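Local coordinates for protein GDSL-like Lipase (Parabacteroides distasonis, PDB 3P94) that probably hydrolyses ester bonds as a serine hydrolase of the SGNH superfamily, with lysophospholipids as possible substrates, at residues V64-D69 against V104-L109; A82-I87 against Y126-R131; W146-A151 against L156-Y161; M165-E168 against L172-N175. One frame throughout, in Å; residues are numbered along the deposited sequence. Where two conformers were deposited one is given.

Interaction 1. Residues V64-D69 against V104-L109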
loop_
_atom_site.group_PDB
_atom_site.type_symbol
_atom_site.label_atom_id
_atom_site.label_comp_id
_atom_site.label_asym_id
_atom_site.label_seq_id
_atom_site.Cartn_x
_atom_site.Cartn_y
_atom_site.Cartn_z
ATOM N N VAL A 64 -13.206 1.431 -1.631
ATOM C CA VAL A 64 -14.437 1.756 -0.899
ATOM C C VAL A 64 -14.105 2.562 0.399
ATOM O O VAL A 64 -14.786 3.540 0.703
ATOM C CB VAL A 64 -15.267 0.476 -0.618
ATOM C CG1 VAL A 64 -16.389 0.731 0.394
ATOM C CG2 VAL A 64 -15.846 -0.071 -1.920
ATOM N N ARG A 65 -13.048 2.182 1.115
ATOM C CA ARG A 65 -12.584 2.833 2.354
ATOM C C ARG A 65 -11.885 4.193 2.091
ATOM O O ARG A 65 -11.747 5.005 3.010
ATOM C CB ARG A 65 -11.596 1.869 3.042
ATOM C CG ARG A 65 -11.174 2.277 4.421
ATOM C CD ARG A 65 -10.553 1.144 5.179
ATOM N NE ARG A 65 -9.341 0.563 4.572
ATOM C CZ ARG A 65 -8.099 0.985 4.793
ATOM N NH1 ARG A 65 -7.879 2.089 5.494
ATOM N NH2 ARG A 65 -7.069 0.316 4.299
ATOM N N PHE A 66 -11.427 4.421 0.840
ATOM C CA PHE A 66 -10.661 5.585 0.390
ATOM C C PHE A 66 -11.259 6.927 0.795
ATOM O O PHE A 66 -10.513 7.822 1.186
ATOM C CB PHE A 66 -10.479 5.554 -1.142
ATOM C CG PHE A 66 -9.247 6.272 -1.634
ATOM C CD1 PHE A 66 -7.984 5.694 -1.501
ATOM C CD2 PHE A 66 -9.346 7.510 -2.253
ATOM C CE1 PHE A 66 -6.841 6.356 -1.954
ATOM C CE2 PHE A 66 -8.200 8.169 -2.711
ATOM C CZ PHE A 66 -6.958 7.585 -2.561
ATOM N N ARG A 67 -12.586 7.086 0.681
ATOM C CA ARG A 67 -13.246 8.351 1.018
ATOM C C ARG A 67 -13.077 8.708 2.528
ATOM O O ARG A 67 -12.714 9.836 2.834
ATOM C CB ARG A 67 -14.724 8.308 0.608
ATOM C CG ARG A 67 -15.518 9.568 0.948
ATOM C CD ARG A 67 -16.715 9.759 0.020
ATOM N NE ARG A 67 -16.307 9.773 -1.385
ATOM C CZ ARG A 67 -15.796 10.827 -2.017
ATOM N NH1 ARG A 67 -15.685 11.993 -1.394
ATOM N NH2 ARG A 67 -15.402 10.722 -3.282
ATOM N N GLN A 68 -13.309 7.749 3.444
ATOM C CA GLN A 68 -13.218 7.976 4.892
ATOM C C GLN A 68 -11.772 8.108 5.380
ATOM O O GLN A 68 -11.467 8.997 6.170
ATOM C CB GLN A 68 -13.916 6.832 5.658
ATOM C CG GLN A 68 -13.855 6.988 7.195
ATOM C CD GLN A 68 -14.294 5.775 7.965
ATOM O OE1 GLN A 68 -15.471 5.638 8.309
ATOM N NE2 GLN A 68 -13.344 4.902 8.301
ATOM N N ASP A 69 -10.905 7.204 4.941
ATOM C CA ASP A 69 -9.542 7.152 5.435
ATOM C C ASP A 69 -8.515 7.956 4.656
ATOM O O ASP A 69 -7.382 8.048 5.118
ATOM C CB ASP A 69 -9.129 5.679 5.566
ATOM C CG ASP A 69 -9.804 4.974 6.754
ATOM O OD1 ASP A 69 -10.503 5.656 7.539
ATOM O OD2 ASP A 69 -9.612 3.751 6.906
ATOM N N VAL A 104 -6.122 2.722 -10.276
ATOM C CA VAL A 104 -6.379 3.880 -11.165
ATOM C C VAL A 104 -7.572 4.700 -10.617
ATOM O O VAL A 104 -7.508 5.931 -10.589
ATOM C CB VAL A 104 -6.609 3.458 -12.642
ATOM C CG1 VAL A 104 -7.004 4.649 -13.523
ATOM C CG2 VAL A 104 -5.373 2.767 -13.210
ATOM N N SER A 105 -8.635 4.020 -10.157
ATOM C CA SER A 105 -9.801 4.705 -9.588
ATOM C C SER A 105 -9.412 5.450 -8.300
ATOM O O SER A 105 -9.856 6.579 -8.121
ATOM C CB SER A 105 -10.930 3.721 -9.339
ATOM O OG SER A 105 -11.544 3.408 -10.575
HETATM N N MSE A 106 -8.538 4.857 -7.436
HETATM C CA MSE A 106 -8.034 5.554 -6.232
HETATM C C MSE A 106 -7.233 6.805 -6.643
HETATM O O MSE A 106 -7.442 7.879 -6.067
HETATM C CB MSE A 106 -7.166 4.642 -5.358
HETATM C CG MSE A 106 -7.961 3.554 -4.623
HETATM SE SE MSE A 106 -6.797 2.599 -3.360
HETATM C CE MSE A 106 -6.781 0.884 -4.256
ATOM N N ALA A 107 -6.356 6.679 -7.665
ATOM C CA ALA A 107 -5.544 7.795 -8.167
ATOM C C ALA A 107 -6.433 8.921 -8.687
ATOM O O ALA A 107 -6.182 10.085 -8.377
ATOM C CB ALA A 107 -4.591 7.314 -9.269
ATOM N N GLU A 108 -7.491 8.575 -9.437
ATOM C CA GLU A 108 -8.410 9.562 -10.012
ATOM C C GLU A 108 -9.245 10.253 -8.923
ATOM O O GLU A 108 -9.481 11.460 -9.028
ATOM C CB GLU A 108 -9.302 8.918 -11.077
ATOM C CG GLU A 108 -8.530 8.568 -12.346
ATOM C CD GLU A 108 -9.332 8.086 -13.541
ATOM O OE1 GLU A 108 -10.543 7.804 -13.394
ATOM O OE2 GLU A 108 -8.742 8.005 -14.640
ATOM N N LEU A 109 -9.658 9.518 -7.874
ATOM C CA LEU A 109 -10.403 10.105 -6.749
ATOM C C LEU A 109 -9.516 11.073 -5.970
ATOM O O LEU A 109 -9.982 12.144 -5.577
ATOM C CB LEU A 109 -10.962 9.018 -5.798
ATOM C CG LEU A 109 -12.184 8.246 -6.282
ATOM C CD1 LEU A 109 -12.501 7.116 -5.323
ATOM C CD2 LEU A 109 -13.417 9.157 -6.450
#
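A Met-aromatic contact, made by selenomethionine M106 and the ring of F66, holds helix 59-71 against helix 96-112. The short segments run nearly parallel, at 28°, with axes 10.6 Å apart at closest approach. M106 CB sits over one face of the ring, 4.1 Å from the F66 centroid, a CH-pi placement displaced toward the rim. One carbon farther along the side chain, M106 CG reaches F66 CD1 at 3.8 Å. The selenium approaches obliquely, M106 SE lying 4.7 Å from the F66 centroid and 52° off the ring normal. Backbone joins in as well: M106 O comes within 3.5 Å of F66 CE2. In this flavodoxin-like fold helix 59-71 precedes strand 75-81 and helix 96-112 precedes strand 116-120 of the parallel sheet, and helix 96-112 is covered in turn by Y150 of helix 137-153. F66 carries its CG anti to the backbone N (chi1 -153°), which turns the ring into the gap between the helices. Toward the surface the packing thins: L109 CB meets F66 CD2 obliquely at 4.2 Å, and L109 CD2 lies at the edge of the R67 guanidinium, near its plane. Away from 104-109, D69 OD2 accepts with its anti lone pair from R65 NH1 in a 2.8 Å salt bridge; the R65 guanidinium is also held by Q57 OE1 and R52 O.

Interaction 2. Residues A82-I87 against Y126-R131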
loop_
_atom_site.group_PDB
_atom_site.type_symbol
_atom_site.label_atom_id
_atom_site.label_comp_id
_atom_site.label_asym_id
_atom_site.label_seq_id
_atom_site.Cartn_x
_atom_site.Cartn_y
_atom_site.Cartn_z
ATOM N N ALA A 82 -0.534 -1.404 -2.338
ATOM C CA ALA A 82 -1.660 -2.331 -2.407
ATOM C C ALA A 82 -1.598 -3.241 -3.629
ATOM O O ALA A 82 -0.979 -2.895 -4.628
ATOM C CB ALA A 82 -2.957 -1.525 -2.453
ATOM N N GLY A 83 -2.279 -4.379 -3.535
ATOM C CA GLY A 83 -2.369 -5.337 -4.628
ATOM C C GLY A 83 -1.952 -6.756 -4.305
ATOM O O GLY A 83 -2.418 -7.683 -4.976
ATOM N N ILE A 84 -1.067 -6.954 -3.299
ATOM C CA ILE A 84 -0.597 -8.304 -2.973
ATOM C C ILE A 84 -1.749 -9.212 -2.494
ATOM O O ILE A 84 -1.772 -10.388 -2.861
ATOM C CB ILE A 84 0.618 -8.332 -1.990
ATOM C CG1 ILE A 84 1.336 -9.695 -2.030
ATOM C CG2 ILE A 84 0.227 -7.999 -0.543
ATOM C CD1 ILE A 84 1.946 -10.103 -3.359
ATOM N N ASN A 85 -2.703 -8.681 -1.710
ATOM C CA ASN A 85 -3.804 -9.527 -1.224
ATOM C C ASN A 85 -4.806 -9.833 -2.352
ATOM O O ASN A 85 -5.468 -10.861 -2.297
ATOM C CB ASN A 85 -4.473 -8.932 -0.004
ATOM C CG ASN A 85 -3.534 -8.914 1.182
ATOM O OD1 ASN A 85 -2.828 -9.883 1.489
ATOM N ND2 ASN A 85 -3.481 -7.808 1.859
ATOM N N ASP A 86 -4.845 -8.992 -3.405
ATOM C CA ASP A 86 -5.648 -9.267 -4.608
ATOM C C ASP A 86 -5.035 -10.452 -5.362
ATOM O O ASP A 86 -5.763 -11.301 -5.870
ATOM C CB ASP A 86 -5.670 -8.051 -5.541
ATOM C CG ASP A 86 -6.304 -6.807 -4.984
ATOM O OD1 ASP A 86 -5.682 -6.171 -4.098
ATOM O OD2 ASP A 86 -7.414 -6.448 -5.448
ATOM N N ILE A 87 -3.684 -10.500 -5.424
ATOM C CA ILE A 87 -2.924 -11.587 -6.075
ATOM C C ILE A 87 -3.145 -12.887 -5.266
ATOM O O ILE A 87 -3.271 -13.964 -5.853
ATOM C CB ILE A 87 -1.412 -11.200 -6.255
ATOM C CG1 ILE A 87 -1.279 -10.005 -7.242
ATOM C CG2 ILE A 87 -0.560 -12.401 -6.752
ATOM C CD1 ILE A 87 0.121 -9.338 -7.348
ATOM N N TYR A 126 7.478 -14.656 -3.371
ATOM C CA TYR A 126 7.673 -15.900 -4.116
ATOM C C TYR A 126 6.531 -16.884 -3.851
ATOM O O TYR A 126 6.199 -17.687 -4.726
ATOM C CB TYR A 126 9.023 -16.531 -3.742
ATOM C CG TYR A 126 9.331 -17.806 -4.496
ATOM C CD1 TYR A 126 9.685 -17.774 -5.842
ATOM C CD2 TYR A 126 9.309 -19.041 -3.853
ATOM C CE1 TYR A 126 9.989 -18.943 -6.535
ATOM C CE2 TYR A 126 9.612 -20.214 -4.533
ATOM C CZ TYR A 126 9.953 -20.162 -5.875
ATOM O OH TYR A 126 10.247 -21.313 -6.557
ATOM N N ASP A 127 5.947 -16.838 -2.636
ATOM C CA ASP A 127 4.858 -17.734 -2.229
ATOM C C ASP A 127 4.103 -17.175 -1.027
ATOM O O ASP A 127 4.677 -16.430 -0.218
ATOM C CB ASP A 127 5.434 -19.127 -1.888
ATOM C CG ASP A 127 4.396 -20.213 -1.684
ATOM O OD1 ASP A 127 3.571 -20.420 -2.599
ATOM O OD2 ASP A 127 4.408 -20.859 -0.605
ATOM N N PHE A 128 2.816 -17.524 -0.921
ATOM C CA PHE A 128 1.968 -17.135 0.202
ATOM C C PHE A 128 1.818 -18.335 1.121
ATOM O O PHE A 128 1.152 -19.293 0.737
ATOM C CB PHE A 128 0.592 -16.643 -0.275
ATOM C CG PHE A 128 0.600 -15.525 -1.271
ATOM C CD1 PHE A 128 1.186 -14.314 -0.963
ATOM C CD2 PHE A 128 -0.048 -15.662 -2.490
ATOM C CE1 PHE A 128 1.171 -13.277 -1.874
ATOM C CE2 PHE A 128 -0.074 -14.621 -3.400
ATOM C CZ PHE A 128 0.520 -13.425 -3.079
ATOM N N PRO A 129 2.463 -18.374 2.301
ATOM C CA PRO A 129 2.325 -19.566 3.161
ATOM C C PRO A 129 0.861 -19.887 3.515
ATOM O O PRO A 129 0.507 -21.059 3.628
ATOM C CB PRO A 129 3.136 -19.193 4.405
ATOM C CG PRO A 129 4.111 -18.148 3.926
ATOM C CD PRO A 129 3.335 -17.354 2.922
ATOM N N TRP A 130 0.025 -18.823 3.640
ATOM C CA TRP A 130 -1.405 -18.869 3.972
ATOM C C TRP A 130 -2.274 -19.249 2.750
ATOM O O TRP A 130 -3.426 -19.653 2.928
ATOM C CB TRP A 130 -1.878 -17.531 4.595
ATOM C CG TRP A 130 -2.091 -16.385 3.642
ATOM C CD1 TRP A 130 -3.253 -16.046 3.012
ATOM C CD2 TRP A 130 -1.130 -15.383 3.275
ATOM N NE1 TRP A 130 -3.064 -14.924 2.237
ATOM C CE2 TRP A 130 -1.771 -14.492 2.385
ATOM C CE3 TRP A 130 0.221 -15.164 3.596
ATOM C CZ2 TRP A 130 -1.107 -13.400 1.812
ATOM C CZ3 TRP A 130 0.874 -14.076 3.038
ATOM C CH2 TRP A 130 0.213 -13.207 2.160
ATOM N N ARG A 131 -1.737 -19.111 1.514
ATOM C CA ARG A 131 -2.435 -19.457 0.263
ATOM C C ARG A 131 -1.410 -20.123 -0.703
ATOM O O ARG A 131 -0.944 -19.484 -1.647
ATOM C CB ARG A 131 -3.107 -18.212 -0.349
ATOM C CG ARG A 131 -4.195 -18.536 -1.384
ATOM C CD ARG A 131 -5.607 -18.450 -0.819
ATOM N NE ARG A 131 -5.924 -17.095 -0.366
ATOM C CZ ARG A 131 -6.745 -16.807 0.637
ATOM N NH1 ARG A 131 -7.357 -17.778 1.304
ATOM N NH2 ARG A 131 -6.956 -15.547 0.987
#
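Helix 84-87 is a single turn with G83 at its N-cap, and it faces the type I turn F128-R131; the nearest CA atoms across the segments, those of N85 and F128, are 9.7 Å apart. The backbones therefore do not meet closely, and side chains span the distance. F128 does most of it: the edge of its ring meets both isoleucines. F128 CE1 lies 3.6 Å from I84 CG1, and I84 CD1 is also near the ring plane, 3.6 Å from F128 CZ. I87 brings its CG2 branch to the ring edge too, 4.0 Å from F128 CZ, its side chain crossing that of F128 at about a right angle. With an alanine here in place of F128, both isoleucines would probably lose their aromatic neighbour and a gap would open between the turn and helix 84-87. W130 takes the crowded position between backbone N and carbonyl carbon (chi1 77°), which folds its indole back over F128 CB, 3.9 Å above the W130 ring plane. In the conformer described, one of two modelled for W130, its CZ2 comes 3.9 Å from N85 OD1, the amide and ring planes 62° apart, so this contact is less certain. The sequence G83-I84-N85-D86 matches block III of SGNH hydrolases, whose asparagine in relatives helps form the oxyanion hole. The hold on F128 is thus dispersive, apolar carbons of I84 and I87 against its ring edge, while the N85 amide nitrogen, ND2, bonds to Q57 O.

Interaction 3. Residues W146-A151 against L156-Y161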
loop_
_atom_site.group_PDB
_atom_site.type_symbol
_atom_site.label_atom_id
_atom_site.label_comp_id
_atom_site.label_asym_id
_atom_site.label_seq_id
_atom_site.Cartn_x
_atom_site.Cartn_y
_atom_site.Cartn_z
ATOM N N TRP A 146 2.618 -2.066 -14.866
ATOM C CA TRP A 146 1.429 -1.251 -15.137
ATOM C C TRP A 146 1.375 -0.024 -14.230
ATOM O O TRP A 146 1.102 1.076 -14.725
ATOM C CB TRP A 146 0.152 -2.078 -14.976
ATOM C CG TRP A 146 -0.031 -3.133 -16.027
ATOM C CD1 TRP A 146 0.474 -3.135 -17.298
ATOM C CD2 TRP A 146 -0.797 -4.335 -15.897
ATOM N NE1 TRP A 146 0.059 -4.254 -17.970
ATOM C CE2 TRP A 146 -0.719 -5.017 -17.128
ATOM C CE3 TRP A 146 -1.549 -4.900 -14.855
ATOM C CZ2 TRP A 146 -1.366 -6.235 -17.349
ATOM C CZ3 TRP A 146 -2.194 -6.103 -15.077
ATOM C CH2 TRP A 146 -2.120 -6.744 -16.318
ATOM N N ILE A 147 1.638 -0.212 -12.917
ATOM C CA ILE A 147 1.646 0.883 -11.935
ATOM C C ILE A 147 2.693 1.927 -12.337
ATOM O O ILE A 147 2.371 3.117 -12.385
ATOM C CB ILE A 147 1.896 0.373 -10.491
ATOM C CG1 ILE A 147 0.759 -0.556 -10.003
ATOM C CG2 ILE A 147 2.090 1.562 -9.508
ATOM C CD1 ILE A 147 1.127 -1.353 -8.675
ATOM N N LYS A 148 3.938 1.479 -12.615
ATOM C CA LYS A 148 5.040 2.370 -12.999
ATOM C C LYS A 148 4.730 3.151 -14.284
ATOM O O LYS A 148 4.982 4.357 -14.332
ATOM C CB LYS A 148 6.355 1.595 -13.157
ATOM C CG LYS A 148 7.566 2.537 -13.221
ATOM C CD LYS A 148 8.867 1.802 -13.520
ATOM C CE LYS A 148 10.060 2.725 -13.384
ATOM N NZ LYS A 148 9.989 3.890 -14.321
ATOM N N GLU A 149 4.201 2.470 -15.317
ATOM C CA GLU A 149 3.849 3.094 -16.594
ATOM C C GLU A 149 2.738 4.142 -16.397
ATOM O O GLU A 149 2.834 5.237 -16.957
ATOM C CB GLU A 149 3.433 2.029 -17.608
ATOM C CG GLU A 149 4.607 1.477 -18.404
ATOM C CD GLU A 149 4.465 0.078 -18.975
ATOM O OE1 GLU A 149 3.317 -0.381 -19.182
ATOM O OE2 GLU A 149 5.513 -0.559 -19.228
ATOM N N TYR A 150 1.723 3.832 -15.566
ATOM C CA TYR A 150 0.645 4.767 -15.221
ATOM C C TYR A 150 1.207 5.995 -14.469
ATOM O O TYR A 150 0.856 7.128 -14.806
ATOM C CB TYR A 150 -0.455 4.082 -14.383
ATOM C CG TYR A 150 -1.589 5.017 -14.015
ATOM C CD1 TYR A 150 -2.606 5.304 -14.920
ATOM C CD2 TYR A 150 -1.620 5.656 -12.778
ATOM C CE1 TYR A 150 -3.632 6.189 -14.598
ATOM C CE2 TYR A 150 -2.633 6.561 -12.453
ATOM C CZ TYR A 150 -3.642 6.819 -13.361
ATOM O OH TYR A 150 -4.626 7.727 -13.029
ATOM N N ALA A 151 2.062 5.763 -13.451
ATOM C CA ALA A 151 2.663 6.831 -12.652
ATOM C C ALA A 151 3.496 7.773 -13.532
ATOM O O ALA A 151 3.331 8.990 -13.426
ATOM C CB ALA A 151 3.524 6.234 -11.544
ATOM N N LEU A 156 3.043 11.088 -11.624
ATOM C CA LEU A 156 2.969 10.619 -10.241
ATOM C C LEU A 156 4.302 9.997 -9.838
ATOM O O LEU A 156 4.999 9.435 -10.684
ATOM C CB LEU A 156 1.816 9.609 -10.043
ATOM C CG LEU A 156 0.422 9.974 -10.589
ATOM C CD1 LEU A 156 -0.545 8.819 -10.400
ATOM C CD2 LEU A 156 -0.130 11.249 -9.939
ATOM N N THR A 157 4.664 10.107 -8.558
ATOM C CA THR A 157 5.903 9.537 -8.027
ATOM C C THR A 157 5.736 8.010 -7.868
ATOM O O THR A 157 4.702 7.559 -7.362
ATOM C CB THR A 157 6.252 10.216 -6.681
ATOM O OG1 THR A 157 6.467 11.607 -6.911
ATOM C CG2 THR A 157 7.485 9.608 -6.007
ATOM N N TYR A 158 6.750 7.229 -8.303
ATOM C CA TYR A 158 6.754 5.771 -8.151
ATOM C C TYR A 158 7.865 5.386 -7.167
ATOM O O TYR A 158 9.014 5.790 -7.345
ATOM C CB TYR A 158 6.925 5.065 -9.509
ATOM C CG TYR A 158 6.937 3.548 -9.435
ATOM C CD1 TYR A 158 5.755 2.828 -9.267
ATOM C CD2 TYR A 158 8.123 2.829 -9.596
ATOM C CE1 TYR A 158 5.759 1.432 -9.220
ATOM C CE2 TYR A 158 8.138 1.436 -9.567
ATOM C CZ TYR A 158 6.953 0.742 -9.383
ATOM O OH TYR A 158 6.967 -0.631 -9.377
ATOM N N VAL A 159 7.507 4.659 -6.106
ATOM C CA VAL A 159 8.431 4.222 -5.058
ATOM C C VAL A 159 8.801 2.774 -5.356
ATOM O O VAL A 159 7.958 1.878 -5.215
ATOM C CB VAL A 159 7.805 4.414 -3.644
ATOM C CG1 VAL A 159 8.684 3.830 -2.551
ATOM C CG2 VAL A 159 7.529 5.881 -3.363
ATOM N N ASP A 160 10.053 2.546 -5.784
ATOM C CA ASP A 160 10.491 1.209 -6.155
ATOM C C ASP A 160 11.127 0.438 -4.981
ATOM O O ASP A 160 12.353 0.225 -4.919
ATOM C CB ASP A 160 11.434 1.254 -7.364
ATOM C CG ASP A 160 11.657 -0.084 -8.059
ATOM O OD1 ASP A 160 11.055 -1.093 -7.625
ATOM O OD2 ASP A 160 12.403 -0.115 -9.050
ATOM N N TYR A 161 10.260 -0.071 -4.098
ATOM C CA TYR A 161 10.697 -0.951 -3.016
ATOM C C TYR A 161 11.219 -2.271 -3.574
ATOM O O TYR A 161 12.186 -2.824 -3.053
ATOM C CB TYR A 161 9.519 -1.297 -2.089
ATOM C CG TYR A 161 8.887 -0.185 -1.287
ATOM C CD1 TYR A 161 9.671 0.764 -0.640
ATOM C CD2 TYR A 161 7.520 -0.181 -1.030
ATOM C CE1 TYR A 161 9.098 1.736 0.180
ATOM C CE2 TYR A 161 6.938 0.777 -0.208
ATOM C CZ TYR A 161 7.731 1.732 0.399
ATOM O OH TYR A 161 7.152 2.673 1.205
#
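K148 and A151 bring helix 146-151 down onto Y158 and L156, where the helix of the beta-alpha-beta unit (strand 116-120, helix 137-153, strand 157-159) packs on the strand that follows it. Segment axes approach to 8.1 Å and run nearly antiparallel, at 154°. The tight part gathers A151, L156 and Y158. A151 CB lies 3.6 Å from L156 O and 4.1 Å from Y158 CB, and the turn is locked by L156 N donating to A151 O at 2.8 Å. Beside it, L156 CD1 meets Y150 obliquely at CE2, 3.7 Å, and more distantly at CD2. I147 CG2 closes in from the Y158 ring edge, 3.7 Å from Y158 CE1. Y158 holds its CG anti to the backbone N (chi1 -180°), which sets one face of the ring under K148 and an edge against I147. K148 CB stands over the ring centre, 3.8 Å from the Y158 centroid and only 7° off the normal, a CH-pi contact, and K148 CG follows at 3.7 Å from Y158 CD2. Replacing Y158 with a serine would probably strip K148 of its aromatic platform and take away the ring edge that I147 CG2 meets. The open side is the outer K148 chain: this exposed lysine sends its ammonium end away from the strand to a salt bridge with D152. K148 thus divides its chemistry, methylenes covering the aromatic ring while the charge is paired within its own helix.

Interaction 4. Residues M165-E168 against L172-N175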
loop_
_atom_site.group_PDB
_atom_site.type_symbol
_atom_site.label_atom_id
_atom_site.label_comp_id
_atom_site.label_asym_id
_atom_site.label_seq_id
_atom_site.Cartn_x
_atom_site.Cartn_y
_atom_site.Cartn_z
HETATM N N MSE A 165 14.626 -4.683 -2.721
HETATM C CA MSE A 165 14.457 -5.788 -1.770
HETATM C C MSE A 165 14.434 -7.201 -2.381
HETATM O O MSE A 165 14.568 -8.170 -1.627
HETATM C CB MSE A 165 13.139 -5.582 -0.993
HETATM C CG MSE A 165 13.104 -4.286 -0.195
HETATM SE SE MSE A 165 11.317 -3.887 0.452
HETATM C CE MSE A 165 11.356 -4.998 2.053
ATOM N N LYS A 166 14.237 -7.336 -3.709
ATOM C CA LYS A 166 14.100 -8.662 -4.336
ATOM C C LYS A 166 15.377 -9.512 -4.273
ATOM O O LYS A 166 16.480 -8.975 -4.262
ATOM C CB LYS A 166 13.642 -8.532 -5.802
ATOM C CG LYS A 166 14.635 -7.817 -6.723
ATOM C CD LYS A 166 14.104 -7.656 -8.126
ATOM C CE LYS A 166 15.121 -6.993 -9.020
ATOM N NZ LYS A 166 14.590 -6.805 -10.398
ATOM N N ASP A 167 15.201 -10.851 -4.228
ATOM C CA ASP A 167 16.289 -11.827 -4.312
ATOM C C ASP A 167 16.288 -12.376 -5.750
ATOM O O ASP A 167 15.536 -11.861 -6.591
ATOM C CB ASP A 167 16.174 -12.935 -3.236
ATOM C CG ASP A 167 14.901 -13.771 -3.258
ATOM O OD1 ASP A 167 14.181 -13.743 -4.284
ATOM O OD2 ASP A 167 14.640 -14.471 -2.262
ATOM N N GLU A 168 17.106 -13.418 -6.017
ATOM C CA GLU A 168 17.266 -14.044 -7.337
ATOM C C GLU A 168 15.970 -14.684 -7.889
ATOM O O GLU A 168 15.857 -14.866 -9.101
ATOM C CB GLU A 168 18.380 -15.102 -7.287
ATOM C CG GLU A 168 19.778 -14.527 -7.133
ATOM C CD GLU A 168 20.440 -14.095 -8.427
ATOM O OE1 GLU A 168 20.096 -13.005 -8.939
ATOM O OE2 GLU A 168 21.318 -14.840 -8.918
ATOM N N LEU A 172 11.213 -12.264 -1.335
ATOM C CA LEU A 172 11.905 -11.547 -0.262
ATOM C C LEU A 172 12.882 -12.491 0.448
ATOM O O LEU A 172 12.492 -13.594 0.807
ATOM C CB LEU A 172 10.918 -10.950 0.762
ATOM C CG LEU A 172 10.244 -9.641 0.398
ATOM C CD1 LEU A 172 9.108 -9.346 1.336
ATOM C CD2 LEU A 172 11.230 -8.481 0.422
ATOM N N PRO A 173 14.145 -12.094 0.680
ATOM C CA PRO A 173 15.055 -12.995 1.413
ATOM C C PRO A 173 14.693 -13.049 2.902
ATOM O O PRO A 173 14.030 -12.136 3.401
ATOM C CB PRO A 173 16.440 -12.390 1.167
ATOM C CG PRO A 173 16.191 -10.956 0.845
ATOM C CD PRO A 173 14.797 -10.815 0.320
ATOM N N ALA A 174 15.114 -14.120 3.594
ATOM C CA ALA A 174 14.829 -14.393 5.011
ATOM C C ALA A 174 15.173 -13.231 5.955
ATOM O O ALA A 174 14.431 -13.006 6.906
ATOM C CB ALA A 174 15.566 -15.637 5.461
ATOM N N ASN A 175 16.261 -12.475 5.688
ATOM C CA ASN A 175 16.651 -11.342 6.541
ATOM C C ASN A 175 15.675 -10.170 6.412
ATOM O O ASN A 175 15.548 -9.388 7.356
ATOM C CB ASN A 175 18.076 -10.875 6.235
ATOM C CG ASN A 175 18.275 -10.322 4.848
ATOM O OD1 ASN A 175 18.039 -10.997 3.852
ATOM N ND2 ASN A 175 18.782 -9.099 4.753
HETATM O O HOH W 1 12.359 -15.722 -1.847
#
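Selenomethionine M165 touches L172 where helix 161-165 ends and the chain enters a loop built on an Asx turn at D167. M165 CB packs at 3.7 Å on L172 CD2. The bend at the far end of the M165 chain (chi3 83°) brings CE back to the same methyl, M165 CE standing 3.8 Å from L172 CD2, so one leucine branch is touched by both ends of the side chain. I190 and M191 of helix 185-202 also cover M165. The M165 carbonyl faces the second segment too, with M165 O 3.3 Å from P173 CD. K166, the first residue to leave helical angles, points away, and the chain arrives at D167, whose CG lies between the backbone N and the carbonyl carbon (chi1 59°). From there its two oxygens divide the work. D167 OD1 accepts from the backbone N of R169, the bond that defines the Asx turn, and from that of G171, which fastens the loop just before L172. D167 OD2 faces the L172-P173 peptide without bonding to it directly, 3.8 Å from P173 N. The proline ring offers no N-H to that carboxylate, and D167 CB is 4.4 Å from P173 CD. One water bridges instead: it donates to D167 OD2 at 2.6 Å and, weakly, to L172 O at 3.4 Å.

Overall arrangement
Helix 96-112 ties interactions 1 and 3 together: Y150 packs on it, Y150 OH lying 3.8 Å from A107 CB, although the centres of interactions 1 and 3 are about 17 Å apart. Interaction 2 alternates with interaction 1 along the chain, and their nearest atoms stand about 5 Å apart. Of the four, interaction 2 lies closest to the probable active site, since W130 touches the residues of a likely Ser-His-Asp triad, S31, H182 and D179. Interaction 4, with its centre about 16 Å from that of interaction 2, places L172 near the same residues without touching them. Interactions 1 and 4 lie on opposite sides of the chain's centre, their centres about 31 Å apart. Interaction 3 adjoins interaction 4 in sequence through helix 161-165.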